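Cyclo(L-leucyl-L-phenylalanyl) synthase (Streptomyces noursei, PDB 3OQV) catalyses the ATP-independent formation of cyclodipeptides from aminoacyl-tRNAs, joining phenylalanine and leucine into the precursor of the antibacterial peptide albonoursin. Local coordinates at residues A[63-68]-A[117-122]; A[69-74]-A[176-181]; A[200-205]-A[227-232]; A[187-192]-A[223-228]. All blocks are in the same frame, centred on the assembly; numbering follows the deposited sequence.

Interaction 1. Residues A[63-68]-A[117-122]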
loop_
_atom_site.group_PDB
_atom_site.type_symbol
_atom_site.label_atom_id
_atom_site.label_comp_id
_atom_site.label_asym_id
_atom_site.label_seq_id
_atom_site.Cartn_x
_atom_site.Cartn_y
_atom_site.Cartn_z
ATOM N N ASP A 63 -0.251 11.126 4.147
ATOM C CA ASP A 63 0.965 10.329 4.023
ATOM C C ASP A 63 0.981 9.588 2.704
ATOM O O ASP A 63 -0.043 9.079 2.262
ATOM C CB ASP A 63 1.103 9.350 5.187
ATOM C CG ASP A 63 1.674 10.014 6.430
ATOM O OD1 ASP A 63 2.906 9.965 6.623
ATOM O OD2 ASP A 63 0.891 10.627 7.185
ATOM N N VAL A 64 2.131 9.604 2.042
ATOM C CA VAL A 64 2.341 8.796 0.849
ATOM C C VAL A 64 3.387 7.745 1.184
ATOM O O VAL A 64 4.487 8.070 1.660
ATOM C CB VAL A 64 2.845 9.631 -0.340
ATOM C CG1 VAL A 64 2.928 8.766 -1.581
ATOM C CG2 VAL A 64 1.943 10.816 -0.583
ATOM N N VAL A 65 2.997 6.486 1.070
ATOM C CA VAL A 65 3.884 5.399 1.432
ATOM C C VAL A 65 4.070 4.535 0.204
ATOM O O VAL A 65 3.106 4.026 -0.366
ATOM C CB VAL A 65 3.333 4.574 2.603
ATOM C CG1 VAL A 65 4.287 3.440 2.973
ATOM C CG2 VAL A 65 3.083 5.492 3.816
ATOM N N TYR A 66 5.315 4.409 -0.236
ATOM C CA TYR A 66 5.603 3.490 -1.314
ATOM C C TYR A 66 6.202 2.182 -0.792
ATOM O O TYR A 66 6.965 2.169 0.175
ATOM C CB TYR A 66 6.482 4.152 -2.377
ATOM C CG TYR A 66 7.872 4.513 -1.923
ATOM C CD1 TYR A 66 8.939 3.648 -2.165
ATOM C CD2 TYR A 66 8.145 5.758 -1.368
ATOM C CE1 TYR A 66 10.229 3.977 -1.803
ATOM C CE2 TYR A 66 9.462 6.114 -1.020
ATOM C CZ TYR A 66 10.489 5.208 -1.246
ATOM O OH TYR A 66 11.791 5.509 -0.908
ATOM N N VAL A 67 5.708 1.073 -1.323
ATOM C CA VAL A 67 5.981 -0.229 -0.723
ATOM C C VAL A 67 7.236 -0.830 -1.350
ATOM O O VAL A 67 7.220 -1.280 -2.495
ATOM C CB VAL A 67 4.806 -1.182 -0.920
ATOM C CG1 VAL A 67 5.066 -2.491 -0.169
ATOM C CG2 VAL A 67 3.527 -0.527 -0.423
ATOM N N ASP A 68 8.324 -0.810 -0.594
ATOM C CA ASP A 68 9.632 -1.191 -1.103
ATOM C C ASP A 68 10.073 -2.526 -0.506
ATOM O O ASP A 68 11.153 -3.013 -0.810
ATOM C CB ASP A 68 10.672 -0.093 -0.830
ATOM C CG ASP A 68 10.832 0.222 0.656
ATOM O OD1 ASP A 68 9.852 0.106 1.424
ATOM O OD2 ASP A 68 11.944 0.634 1.048
ATOM N N ARG A 117 7.165 8.564 2.545
ATOM C CA ARG A 117 8.148 7.649 3.111
ATOM C C ARG A 117 8.029 6.290 2.438
ATOM O O ARG A 117 6.954 5.927 1.952
ATOM C CB ARG A 117 7.942 7.509 4.622
ATOM C CG ARG A 117 8.202 8.800 5.406
ATOM C CD ARG A 117 7.975 8.589 6.892
ATOM N NE ARG A 117 6.554 8.611 7.193
ATOM C CZ ARG A 117 6.045 8.622 8.416
ATOM N NH1 ARG A 117 6.843 8.505 9.466
ATOM N NH2 ARG A 117 4.726 8.634 8.580
ATOM N N SER A 118 9.123 5.527 2.418
ATOM C CA SER A 118 9.057 4.106 2.083
ATOM C C SER A 118 8.406 3.321 3.220
ATOM O O SER A 118 8.464 3.742 4.371
ATOM C CB SER A 118 10.461 3.557 1.849
ATOM O OG SER A 118 11.227 3.650 3.042
ATOM N N LEU A 119 7.835 2.159 2.911
ATOM C CA LEU A 119 7.333 1.273 3.972
ATOM C C LEU A 119 8.472 0.839 4.900
ATOM O O LEU A 119 8.319 0.818 6.121
ATOM C CB LEU A 119 6.607 0.055 3.395
ATOM C CG LEU A 119 5.920 -0.902 4.390
ATOM C CD1 LEU A 119 5.010 -0.154 5.382
ATOM C CD2 LEU A 119 5.104 -1.947 3.644
ATOM N N SER A 120 9.644 0.578 4.332
ATOM C CA SER A 120 10.765 0.143 5.149
ATOM C C SER A 120 11.178 1.187 6.188
ATOM O O SER A 120 11.449 0.833 7.326
ATOM C CB SER A 120 11.957 -0.315 4.284
ATOM O OG SER A 120 12.583 0.788 3.672
ATOM N N GLU A 121 11.094 2.473 5.847
ATOM C CA GLU A 121 11.375 3.523 6.817
ATOM C C GLU A 121 10.286 3.566 7.892
ATOM O O GLU A 121 10.562 3.742 9.073
ATOM C CB GLU A 121 11.434 4.885 6.123
ATOM C CG GLU A 121 11.895 6.009 7.025
ATOM C CD GLU A 121 11.836 7.357 6.331
ATOM O OE1 GLU A 121 11.834 7.370 5.078
ATOM O OE2 GLU A 121 11.752 8.390 7.039
ATOM N N LEU A 122 9.042 3.454 7.453
ATOM C CA LEU A 122 7.895 3.519 8.338
ATOM C C LEU A 122 7.954 2.367 9.349
ATOM O O LEU A 122 7.565 2.512 10.527
ATOM C CB LEU A 122 6.637 3.415 7.482
ATOM C CG LEU A 122 5.302 3.578 8.190
ATOM C CD1 LEU A 122 5.249 4.896 8.934
ATOM C CD2 LEU A 122 4.187 3.519 7.150
HETATM O O HOH W 1 4.451 8.660 4.993
#

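Interaction 2. Residues A[69-74]-A[176-181]. With PO4 (phosphate ion), chain D; PO4 (phosphate ion), chain C.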
loop_
_atom_site.group_PDB
_atom_site.type_symbol
_atom_site.label_atom_id
_atom_site.label_comp_id
_atom_site.label_asym_id
_atom_site.label_seq_id
_atom_site.Cartn_x
_atom_site.Cartn_y
_atom_site.Cartn_z
ATOM N N THR A 69 9.191 -3.156 0.267
ATOM C CA THR A 69 9.583 -4.277 1.123
ATOM C C THR A 69 9.101 -5.606 0.552
ATOM O O THR A 69 7.977 -5.698 0.041
ATOM C CB THR A 69 9.007 -4.116 2.544
ATOM O OG1 THR A 69 7.639 -3.703 2.459
ATOM C CG2 THR A 69 9.792 -3.063 3.310
ATOM N N HIS A 70 9.941 -6.636 0.667
ATOM C CA HIS A 70 9.537 -8.024 0.403
ATOM C C HIS A 70 9.352 -8.344 -1.078
ATOM O O HIS A 70 8.940 -9.448 -1.428
ATOM C CB HIS A 70 8.269 -8.387 1.189
ATOM C CG HIS A 70 8.458 -8.374 2.678
ATOM N ND1 HIS A 70 9.395 -9.159 3.314
ATOM C CD2 HIS A 70 7.880 -7.620 3.648
ATOM C CE1 HIS A 70 9.363 -8.917 4.614
ATOM N NE2 HIS A 70 8.450 -7.989 4.842
ATOM N N ILE A 71 9.627 -7.375 -1.948
ATOM C CA ILE A 71 9.447 -7.573 -3.385
ATOM C C ILE A 71 10.402 -8.630 -3.909
ATOM O O ILE A 71 10.037 -9.438 -4.762
ATOM C CB ILE A 71 9.654 -6.271 -4.186
ATOM C CG1 ILE A 71 8.678 -5.181 -3.720
ATOM C CG2 ILE A 71 9.477 -6.534 -5.681
ATOM C CD1 ILE A 71 9.112 -3.767 -4.121
ATOM N N ASP A 72 11.626 -8.632 -3.388
ATOM C CA ASP A 72 12.655 -9.548 -3.879
ATOM C C ASP A 72 12.262 -11.013 -3.689
ATOM O O ASP A 72 12.511 -11.848 -4.563
ATOM C CB ASP A 72 14.018 -9.241 -3.240
ATOM C CG ASP A 72 13.995 -9.319 -1.719
ATOM O OD1 ASP A 72 12.941 -9.042 -1.096
ATOM O OD2 ASP A 72 15.049 -9.656 -1.141
ATOM N N GLU A 73 11.581 -11.310 -2.586
ATOM C CA GLU A 73 11.119 -12.670 -2.306
ATOM C C GLU A 73 10.180 -13.201 -3.383
ATOM O O GLU A 73 10.136 -14.401 -3.644
ATOM C CB GLU A 73 10.418 -12.734 -0.949
ATOM C CG GLU A 73 11.334 -12.470 0.218
ATOM C CD GLU A 73 10.573 -12.046 1.461
ATOM O OE1 GLU A 73 9.548 -12.689 1.785
ATOM O OE2 GLU A 73 10.991 -11.057 2.101
ATOM N N MET A 74 9.414 -12.305 -3.996
ATOM C CA MET A 74 8.463 -12.704 -5.019
ATOM C C MET A 74 9.203 -13.009 -6.311
ATOM O O MET A 74 8.867 -13.954 -7.021
ATOM C CB MET A 74 7.430 -11.601 -5.255
ATOM C CG MET A 74 6.235 -12.025 -6.115
ATOM S SD MET A 74 5.282 -13.399 -5.413
ATOM C CE MET A 74 4.352 -12.543 -4.127
ATOM N N LEU A 176 2.546 -13.420 1.666
ATOM C CA LEU A 176 2.142 -13.257 3.044
ATOM C C LEU A 176 3.034 -12.254 3.775
ATOM O O LEU A 176 2.537 -11.344 4.443
ATOM C CB LEU A 176 2.147 -14.608 3.764
ATOM C CG LEU A 176 1.630 -14.592 5.205
ATOM C CD1 LEU A 176 0.245 -13.963 5.298
ATOM C CD2 LEU A 176 1.613 -16.021 5.770
ATOM N N ASN A 177 4.347 -12.418 3.643
ATOM C CA ASN A 177 5.301 -11.470 4.211
ATOM C C ASN A 177 4.983 -10.049 3.764
ATOM O O ASN A 177 5.040 -9.102 4.553
ATOM C CB ASN A 177 6.724 -11.825 3.776
ATOM C CG ASN A 177 7.236 -13.081 4.439
ATOM O OD1 ASN A 177 6.702 -13.515 5.450
ATOM N ND2 ASN A 177 8.313 -13.634 3.908
ATOM N N TYR A 178 4.723 -9.914 2.469
ATOM C CA TYR A 178 4.421 -8.639 1.836
ATOM C C TYR A 178 3.144 -8.038 2.436
ATOM O O TYR A 178 3.096 -6.857 2.780
ATOM C CB TYR A 178 4.247 -8.876 0.328
ATOM C CG TYR A 178 4.025 -7.629 -0.491
ATOM C CD1 TYR A 178 5.100 -6.915 -1.020
ATOM C CD2 TYR A 178 2.744 -7.193 -0.784
ATOM C CE1 TYR A 178 4.896 -5.763 -1.763
ATOM C CE2 TYR A 178 2.531 -6.043 -1.530
ATOM C CZ TYR A 178 3.608 -5.335 -2.015
ATOM O OH TYR A 178 3.393 -4.199 -2.770
ATOM N N VAL A 179 2.116 -8.862 2.569
ATOM C CA VAL A 179 0.806 -8.364 2.971
ATOM C C VAL A 179 0.789 -8.045 4.472
ATOM O O VAL A 179 0.259 -7.011 4.876
ATOM C CB VAL A 179 -0.307 -9.369 2.633
ATOM C CG1 VAL A 179 -1.564 -9.108 3.496
ATOM C CG2 VAL A 179 -0.650 -9.303 1.131
ATOM N N LEU A 180 1.414 -8.897 5.283
ATOM C CA LEU A 180 1.535 -8.627 6.716
ATOM C C LEU A 180 2.320 -7.356 7.045
ATOM O O LEU A 180 2.066 -6.739 8.071
ATOM C CB LEU A 180 2.133 -9.824 7.472
ATOM C CG LEU A 180 1.248 -11.071 7.472
ATOM C CD1 LEU A 180 1.853 -12.175 8.329
ATOM C CD2 LEU A 180 -0.175 -10.744 7.924
ATOM N N ALA A 181 3.325 -7.022 6.231
ATOM C CA ALA A 181 4.014 -5.737 6.355
ATOM C C ALA A 181 3.081 -4.539 6.111
ATOM O O ALA A 181 3.269 -3.475 6.697
ATOM C CB ALA A 181 5.244 -5.676 5.415
HETATM P P PO4 D . 9.291 -7.430 8.181
HETATM O O1 PO4 D . 8.350 -6.780 7.185
HETATM O O2 PO4 D . 8.780 -8.823 8.471
HETATM O O3 PO4 D . 10.693 -7.488 7.620
HETATM O O4 PO4 D . 9.323 -6.614 9.450
HETATM P P PO4 C . -0.371 -3.956 -2.872
HETATM O O1 PO4 C . 0.179 -4.801 -3.999
HETATM O O2 PO4 C . 0.769 -3.176 -2.252
HETATM O O3 PO4 C . -1.435 -3.030 -3.395
HETATM O O4 PO4 C . -0.975 -4.881 -1.834
HETATM O O HOH W 2 5.607 -5.333 1.813
#

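Interaction 3. Residues A[200-205]-A[227-232]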
loop_
_atom_site.group_PDB
_atom_site.type_symbol
_atom_site.label_atom_id
_atom_site.label_comp_id
_atom_site.label_asym_id
_atom_site.label_seq_id
_atom_site.Cartn_x
_atom_site.Cartn_y
_atom_site.Cartn_z
ATOM N N LEU A 200 -7.846 5.582 3.745
ATOM C CA LEU A 200 -7.031 4.873 2.783
ATOM C C LEU A 200 -7.614 5.015 1.368
ATOM O O LEU A 200 -8.731 4.540 1.087
ATOM C CB LEU A 200 -6.949 3.391 3.201
ATOM C CG LEU A 200 -5.959 2.504 2.453
ATOM C CD1 LEU A 200 -5.667 1.259 3.278
ATOM C CD2 LEU A 200 -6.518 2.115 1.086
ATOM N N CYS A 201 -6.877 5.685 0.476
ATOM C CA CYS A 201 -7.336 5.850 -0.902
ATOM C C CYS A 201 -6.901 4.659 -1.736
ATOM O O CYS A 201 -5.724 4.300 -1.739
ATOM C CB CYS A 201 -6.764 7.131 -1.510
ATOM S SG CYS A 201 -7.043 8.592 -0.500
ATOM N N TYR A 202 -7.857 3.994 -2.376
ATOM C CA TYR A 202 -7.531 2.814 -3.167
ATOM C C TYR A 202 -8.183 2.882 -4.553
ATOM O O TYR A 202 -9.238 3.489 -4.724
ATOM C CB TYR A 202 -7.937 1.536 -2.433
ATOM C CG TYR A 202 -9.441 1.347 -2.314
ATOM C CD1 TYR A 202 -10.138 0.578 -3.241
ATOM C CD2 TYR A 202 -10.152 1.908 -1.251
ATOM C CE1 TYR A 202 -11.517 0.395 -3.144
ATOM C CE2 TYR A 202 -11.548 1.737 -1.138
ATOM C CZ TYR A 202 -12.209 0.964 -2.086
ATOM O OH TYR A 202 -13.567 0.801 -2.028
ATOM N N HIS A 203 -7.559 2.229 -5.525
ATOM C CA HIS A 203 -8.156 2.053 -6.856
ATOM C C HIS A 203 -8.850 0.695 -6.953
ATOM O O HIS A 203 -8.509 -0.228 -6.212
ATOM C CB HIS A 203 -7.062 2.180 -7.923
ATOM C CG HIS A 203 -6.351 3.501 -7.898
ATOM N ND1 HIS A 203 -5.200 3.716 -7.171
ATOM C CD2 HIS A 203 -6.639 4.681 -8.500
ATOM C CE1 HIS A 203 -4.802 4.966 -7.336
ATOM N NE2 HIS A 203 -5.653 5.570 -8.145
ATOM N N ILE A 204 -9.861 0.590 -7.813
ATOM C CA ILE A 204 -10.557 -0.685 -8.019
ATOM C C ILE A 204 -9.603 -1.746 -8.544
ATOM O O ILE A 204 -8.622 -1.433 -9.215
ATOM C CB ILE A 204 -11.771 -0.562 -8.995
ATOM C CG1 ILE A 204 -11.298 -0.349 -10.436
ATOM C CG2 ILE A 204 -12.730 0.550 -8.550
ATOM C CD1 ILE A 204 -12.426 -0.244 -11.460
ATOM N N ASP A 205 -9.898 -3.003 -8.244
ATOM C CA ASP A 205 -9.194 -4.119 -8.866
ATOM C C ASP A 205 -7.799 -4.295 -8.274
ATOM O O ASP A 205 -6.975 -5.026 -8.823
ATOM C CB ASP A 205 -9.089 -3.920 -10.386
ATOM C CG ASP A 205 -10.434 -4.054 -11.092
ATOM O OD1 ASP A 205 -11.393 -4.550 -10.460
ATOM O OD2 ASP A 205 -10.538 -3.647 -12.274
ATOM N N TYR A 227 -11.936 3.684 4.024
ATOM C CA TYR A 227 -11.377 3.221 2.755
ATOM C C TYR A 227 -12.183 3.857 1.627
ATOM O O TYR A 227 -13.359 3.530 1.445
ATOM C CB TYR A 227 -11.504 1.701 2.643
ATOM C CG TYR A 227 -10.979 0.923 3.821
ATOM C CD1 TYR A 227 -9.627 0.596 3.911
ATOM C CD2 TYR A 227 -11.827 0.519 4.846
ATOM C CE1 TYR A 227 -9.144 -0.136 4.979
ATOM C CE2 TYR A 227 -11.352 -0.216 5.923
ATOM C CZ TYR A 227 -10.007 -0.534 5.983
ATOM O OH TYR A 227 -9.521 -1.264 7.039
ATOM N N VAL A 228 -11.562 4.770 0.885
ATOM C CA VAL A 228 -12.289 5.581 -0.084
ATOM C C VAL A 228 -11.790 5.253 -1.480
ATOM O O VAL A 228 -10.580 5.319 -1.741
ATOM C CB VAL A 228 -12.134 7.078 0.208
ATOM C CG1 VAL A 228 -12.658 7.919 -0.939
ATOM C CG2 VAL A 228 -12.908 7.437 1.497
ATOM N N VAL A 229 -12.688 4.744 -2.321
ATOM C CA VAL A 229 -12.301 4.363 -3.682
ATOM C C VAL A 229 -12.062 5.608 -4.527
ATOM O O VAL A 229 -12.812 6.574 -4.448
ATOM C CB VAL A 229 -13.331 3.426 -4.363
ATOM C CG1 VAL A 229 -14.695 4.115 -4.524
ATOM C CG2 VAL A 229 -12.791 2.946 -5.716
ATOM N N VAL A 230 -10.949 5.632 -5.245
ATOM C CA VAL A 230 -10.649 6.785 -6.075
ATOM C C VAL A 230 -10.708 6.362 -7.539
ATOM O O VAL A 230 -10.016 5.434 -7.944
ATOM C CB VAL A 230 -9.264 7.368 -5.717
ATOM C CG1 VAL A 230 -8.818 8.344 -6.773
ATOM C CG2 VAL A 230 -9.323 8.049 -4.343
ATOM N N ARG A 231 -11.603 6.978 -8.305
ATOM C CA ARG A 231 -11.758 6.615 -9.711
ATOM C C ARG A 231 -11.293 7.766 -10.598
ATOM O O ARG A 231 -11.707 8.911 -10.403
ATOM C CB ARG A 231 -13.218 6.242 -10.009
ATOM C CG ARG A 231 -13.776 5.109 -9.135
ATOM C CD ARG A 231 -15.159 4.664 -9.623
ATOM N NE ARG A 231 -15.788 3.673 -8.750
ATOM C CZ ARG A 231 -16.702 3.970 -7.825
ATOM N NH1 ARG A 231 -17.040 5.233 -7.618
ATOM N NH2 ARG A 231 -17.267 3.012 -7.099
ATOM N N PRO A 232 -10.347 7.488 -11.510
ATOM C CA PRO A 232 -9.642 8.570 -12.191
ATOM C C PRO A 232 -10.578 9.539 -12.900
ATOM O O PRO A 232 -10.315 10.744 -12.937
ATOM C CB PRO A 232 -8.773 7.823 -13.203
ATOM C CG PRO A 232 -8.409 6.559 -12.479
ATOM C CD PRO A 232 -9.635 6.201 -11.646
HETATM O O HOH W 3 -14.918 3.173 -0.643
HETATM O O HOH W 4 -10.400 2.988 -9.359
#

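Interaction 4. Residues A[187-192]-A[223-228]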
loop_
_atom_site.group_PDB
_atom_site.type_symbol
_atom_site.label_atom_id
_atom_site.label_comp_id
_atom_site.label_asym_id
_atom_site.label_seq_id
_atom_site.Cartn_x
_atom_site.Cartn_y
_atom_site.Cartn_z
ATOM N N ALA A 187 -5.216 -1.810 8.504
ATOM C CA ALA A 187 -6.025 -2.107 9.676
ATOM C C ALA A 187 -6.114 -0.926 10.634
ATOM O O ALA A 187 -7.111 -0.765 11.342
ATOM C CB ALA A 187 -5.495 -3.347 10.393
ATOM N N ASP A 188 -5.063 -0.113 10.694
ATOM C CA ASP A 188 -4.943 0.827 11.800
ATOM C C ASP A 188 -4.054 2.008 11.439
ATOM O O ASP A 188 -3.145 2.342 12.183
ATOM C CB ASP A 188 -4.420 0.123 13.063
ATOM C CG ASP A 188 -4.699 0.923 14.346
ATOM O OD1 ASP A 188 -5.176 2.077 14.258
ATOM O OD2 ASP A 188 -4.387 0.421 15.440
ATOM N N SER A 189 -4.384 2.698 10.349
ATOM C CA SER A 189 -3.731 3.967 10.019
ATOM C C SER A 189 -3.829 5.045 11.102
ATOM O O SER A 189 -2.886 5.819 11.283
ATOM C CB SER A 189 -4.247 4.515 8.684
ATOM O OG SER A 189 -3.474 3.997 7.603
ATOM N N PRO A 190 -4.965 5.105 11.829
ATOM C CA PRO A 190 -4.975 6.080 12.914
ATOM C C PRO A 190 -3.801 5.879 13.857
ATOM O O PRO A 190 -3.142 6.851 14.229
ATOM C CB PRO A 190 -6.308 5.818 13.636
ATOM C CG PRO A 190 -7.201 5.237 12.568
ATOM C CD PRO A 190 -6.273 4.448 11.648
ATOM N N GLY A 191 -3.525 4.629 14.219
ATOM C CA GLY A 191 -2.444 4.342 15.153
ATOM C C GLY A 191 -1.064 4.459 14.525
ATOM O O GLY A 191 -0.115 4.901 15.170
ATOM N N VAL A 192 -0.946 4.049 13.270
ATOM C CA VAL A 192 0.326 4.159 12.549
ATOM C C VAL A 192 0.781 5.618 12.360
ATOM O O VAL A 192 1.985 5.926 12.453
ATOM C CB VAL A 192 0.254 3.437 11.183
ATOM C CG1 VAL A 192 1.504 3.723 10.352
ATOM C CG2 VAL A 192 0.125 1.910 11.394
ATOM N N GLU A 223 -11.309 2.025 14.922
ATOM C CA GLU A 223 -12.085 3.252 14.843
ATOM C C GLU A 223 -11.324 4.356 14.117
ATOM O O GLU A 223 -10.162 4.635 14.419
ATOM C CB GLU A 223 -12.490 3.733 16.244
ATOM C CG GLU A 223 -12.976 5.182 16.306
ATOM C CD GLU A 223 -13.307 5.639 17.728
ATOM O OE1 GLU A 223 -12.928 4.937 18.693
ATOM O OE2 GLU A 223 -13.935 6.709 17.888
ATOM N N GLY A 224 -12.005 5.008 13.187
ATOM C CA GLY A 224 -11.416 6.112 12.446
ATOM C C GLY A 224 -10.856 5.647 11.110
ATOM O O GLY A 224 -10.557 6.461 10.244
ATOM N N GLN A 225 -10.701 4.338 10.943
ATOM C CA GLN A 225 -10.148 3.824 9.685
ATOM C C GLN A 225 -11.231 3.840 8.616
ATOM O O GLN A 225 -12.295 3.285 8.824
ATOM C CB GLN A 225 -9.608 2.402 9.854
ATOM C CG GLN A 225 -9.007 1.822 8.562
ATOM C CD GLN A 225 -7.718 2.517 8.157
ATOM O OE1 GLN A 225 -6.715 2.444 8.867
ATOM N NE2 GLN A 225 -7.745 3.216 7.027
ATOM N N ALA A 226 -10.955 4.457 7.468
ATOM C CA ALA A 226 -11.894 4.417 6.340
ATOM C C ALA A 226 -11.167 4.073 5.038
ATOM O O ALA A 226 -9.936 4.119 4.972
ATOM C CB ALA A 226 -12.601 5.736 6.207
ATOM N N TYR A 227 -11.936 3.684 4.024
ATOM C CA TYR A 227 -11.377 3.221 2.755
ATOM C C TYR A 227 -12.183 3.857 1.627
ATOM O O TYR A 227 -13.359 3.530 1.445
ATOM C CB TYR A 227 -11.504 1.701 2.643
ATOM C CG TYR A 227 -10.979 0.923 3.821
ATOM C CD1 TYR A 227 -9.627 0.596 3.911
ATOM C CD2 TYR A 227 -11.827 0.519 4.846
ATOM C CE1 TYR A 227 -9.144 -0.136 4.979
ATOM C CE2 TYR A 227 -11.352 -0.216 5.923
ATOM C CZ TYR A 227 -10.007 -0.534 5.983
ATOM O OH TYR A 227 -9.521 -1.264 7.039
ATOM N N VAL A 228 -11.562 4.770 0.885
ATOM C CA VAL A 228 -12.289 5.581 -0.084
ATOM C C VAL A 228 -11.790 5.253 -1.480
ATOM O O VAL A 228 -10.580 5.319 -1.741
ATOM C CB VAL A 228 -12.134 7.078 0.208
ATOM C CG1 VAL A 228 -12.658 7.919 -0.939
ATOM C CG2 VAL A 228 -12.908 7.437 1.497
#

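Interaction 1. Residues A[63-68]-A[117-122]
Asp-63 OD1 is gripped by several groups at once. Arg-117 NH2 donates to it at 3.0 Å in a salt bridge, coming from above the carboxylate plane. Water 1 gives it a second bond and accepts from Arg-117 NE, and Arg-115 adds a second salt bridge. OD2 bonds to His-31. The Arg-117 chain bends at chi3 (-79°), which sets NE beside water 1. Leu-122 CD1 lies over one face of its guanidinium, toward the rim.

The carboxylate of Asp-68 holds the other end of the contact. OD2 accepts from Ser-120 OG at 2.7 Å and OD1 from Ser-120 N at 3.0 Å. Both use the syn lone pair, so the carboxylate clasps Ser-120 at the start of helix 119-122. Ser-118 is the N-cap of that helix, and its OG accepts from Glu-121 N.

Between these ends the backbones pair in parallel. Arg-117 N donates to Val-64 O, Tyr-66 N to Arg-117 O, and Leu-119 N to Tyr-66 O at 2.9 Å. Ser-118 CB sits over a face of the Tyr-66 ring, 3.9 Å from its centroid, in a CH-pi contact. Tyr-66 OH bonds to Arg-97. On the face of Val-65, its CG2 meets Leu-122 CD2 at 4.0 Å. Val-67 CG1 runs beside Leu-119 CD2. Neighbouring parallel strands, one running into an N-capped helix, fit the Rossmann fold of this enzyme, and Val-67 belongs to the dithiane diol pocket.

Interaction 2. Residues A[69-74]-A[176-181]
Asn-177, Glu-73 and His-70 form a polar chain. Asn-177 ND2 donates to Glu-73 OE1 at 2.6 Å, and the bond is nearly straight (173°). His-70 ND1 donates to Glu-73 OE2 at 2.8 Å, also nearly straight and in the plane of the ring. Both donors meet the carboxylate on its syn side, so each oxygen of Glu-73 has its own N-H. The far ring nitrogen, His-70 NE2, donates to O1 of the phosphate in chain D at 2.6 Å. Gln-123 also binds phosphate.

The packing centres on the same ring. Asn-177 CB lies over one face of the imidazole, 4.0 Å from its centroid, in a CH-pi contact. Ala-181 CB comes to the ring edge at CD2. With CG anti to the backbone N (chi1 -176°), Tyr-178 offers its ring edge at CE1 to Ile-71 CG1, at 4.3 Å. An alanine at His-70 would probably leave Glu-73 OE2 and the phosphate without the ring N-H that each now accepts from and open a gap beside Asn-177 CB.

Water 2 links Thr-69 O to Tyr-178 O, donating to both, and also bonds to Thr-69 OG1. The phosphate in chain C lies at the edge of the Tyr-178 ring, its O2 2.9 Å from Tyr-178 OH. Both phosphates probably come from the crystallisation liquor. By similarity, Tyr-178 could help bind aminoacyl-tRNA, and Tyr-178 to Ala-181 belong to the probable substrate site.

Interaction 3. Residues A[200-205]-A[227-232]
Tyr-202 and Val-229 form the apolar centre. Val-229 CA lies over one face of the Tyr-202 ring, 3.8 Å from its centroid, in a CH-pi contact. Val-229 CB meets CZ of the same ring at 3.5 Å. Tyr-202 CG sits between the backbone N and the carbonyl carbon (chi1 69°), and the ring lies over the neighbouring strand. Tyr-227 CB touches the ring at CE2.

On the same face of the sheet, Leu-200 CB and CD1 meet CD1 of the Tyr-227 ring, CB at 3.9 Å. The Tyr-227 hydroxyl bonds to Phe-186 O. Ile-204 CG2 packs on Val-229 CG2 at 3.7 Å. Cys-201, which points to the other face, meets Val-230 CG2 with its CB, and Trp-54 of helix 45-58 touches both residues.

The backbones form a parallel ladder. Val-228 N donates to Leu-200 O at 2.8 Å, Tyr-202 N to Val-228 O at 3.1 Å, and Val-230 N to Tyr-202 O. The short strand segments are turned 29° from each other.

Two waters mark the polar edge. Water 3 donates to Tyr-227 O, accepts from Val-229 N and bonds to Tyr-202 OH at 3.1 Å. Water 4 joins Ile-204 N to Val-230 O. Leu-200 is essential for specificity, its nearest side-chain atom about 4 Å from the dithiane diol. Tyr-202 binds substrate by similarity, so this parallel strand pair probably borders the substrate pocket of the Rossmann fold.

Interaction 4. Residues A[187-192]-A[223-228]
Near the specificity residue Leu-200, a glutamine side chain at the start of strand 225-229 meets a kink in helix 169-193. Ser-189 N donates to Gln-225 OE1 at 2.8 Å, with an N-H...O angle of 153°. The donor sits nearly along the C=O axis of the amide. Ser-189 CB also approaches this oxygen, at 3.2 Å. Pro-190 CD comes to it at 3.5 Å. The Gln-225 chain leaves with CG anti to the backbone N and bends at chi2 (69°). Its other amide atom, NE2, donates to Ala-226 O at 3.1 Å, with the acceptor in the amide plane. Bonds at both OE1 and NE2 hold the amide's rotation. A leucine in place of Gln-225 would probably leave Ser-189 N without this acceptor at the kink and Ala-226 O without the NE2 bond.

The helix is kinked here, where the N atoms of Pro-190 and Gly-191 make no bond to the turn before. Asp-188 OD1 accepts from Gly-191 N at 3.0 Å in an Asx motif, which gives that N-H a side-chain partner. Asp-188 OD2 makes a salt bridge to Arg-134. The contact thus sets a helix of the Rossmann fold against the outermost strand of its parallel sheet, with 122° between the short axes.

The Pro-190 ring packs against the turn that leads into the strand. Its CG meets Glu-223 O at 3.5 Å and Gly-224 C at 4.0 Å. Ser-189 OG bonds to Leu-185 O within the helix.

From the N terminus, the first segment involved lies on strand 59-67, after strand 29-37. Interaction 1 closes a loop of mostly helical residues by pairing it with strand 114-118. Segment 69-74 follows directly, and interaction 2 joins it to helix 169-193. These two contacts cross along the chain and touch, since Thr-69 packs on Leu-119 and Val-67 on Tyr-178. The same helix runs on to segment 187-192, where interaction 4 ties it to strand 225-229. Interaction 3 starts within that loop and ends on the same stretch, sharing Tyr-227 and Val-228. It pairs strand 198-202 with the same strand. Interactions 1 and 3 thus join strand pairs at the two sides of one sheet, while helix 169-193 links interactions 2 and 4.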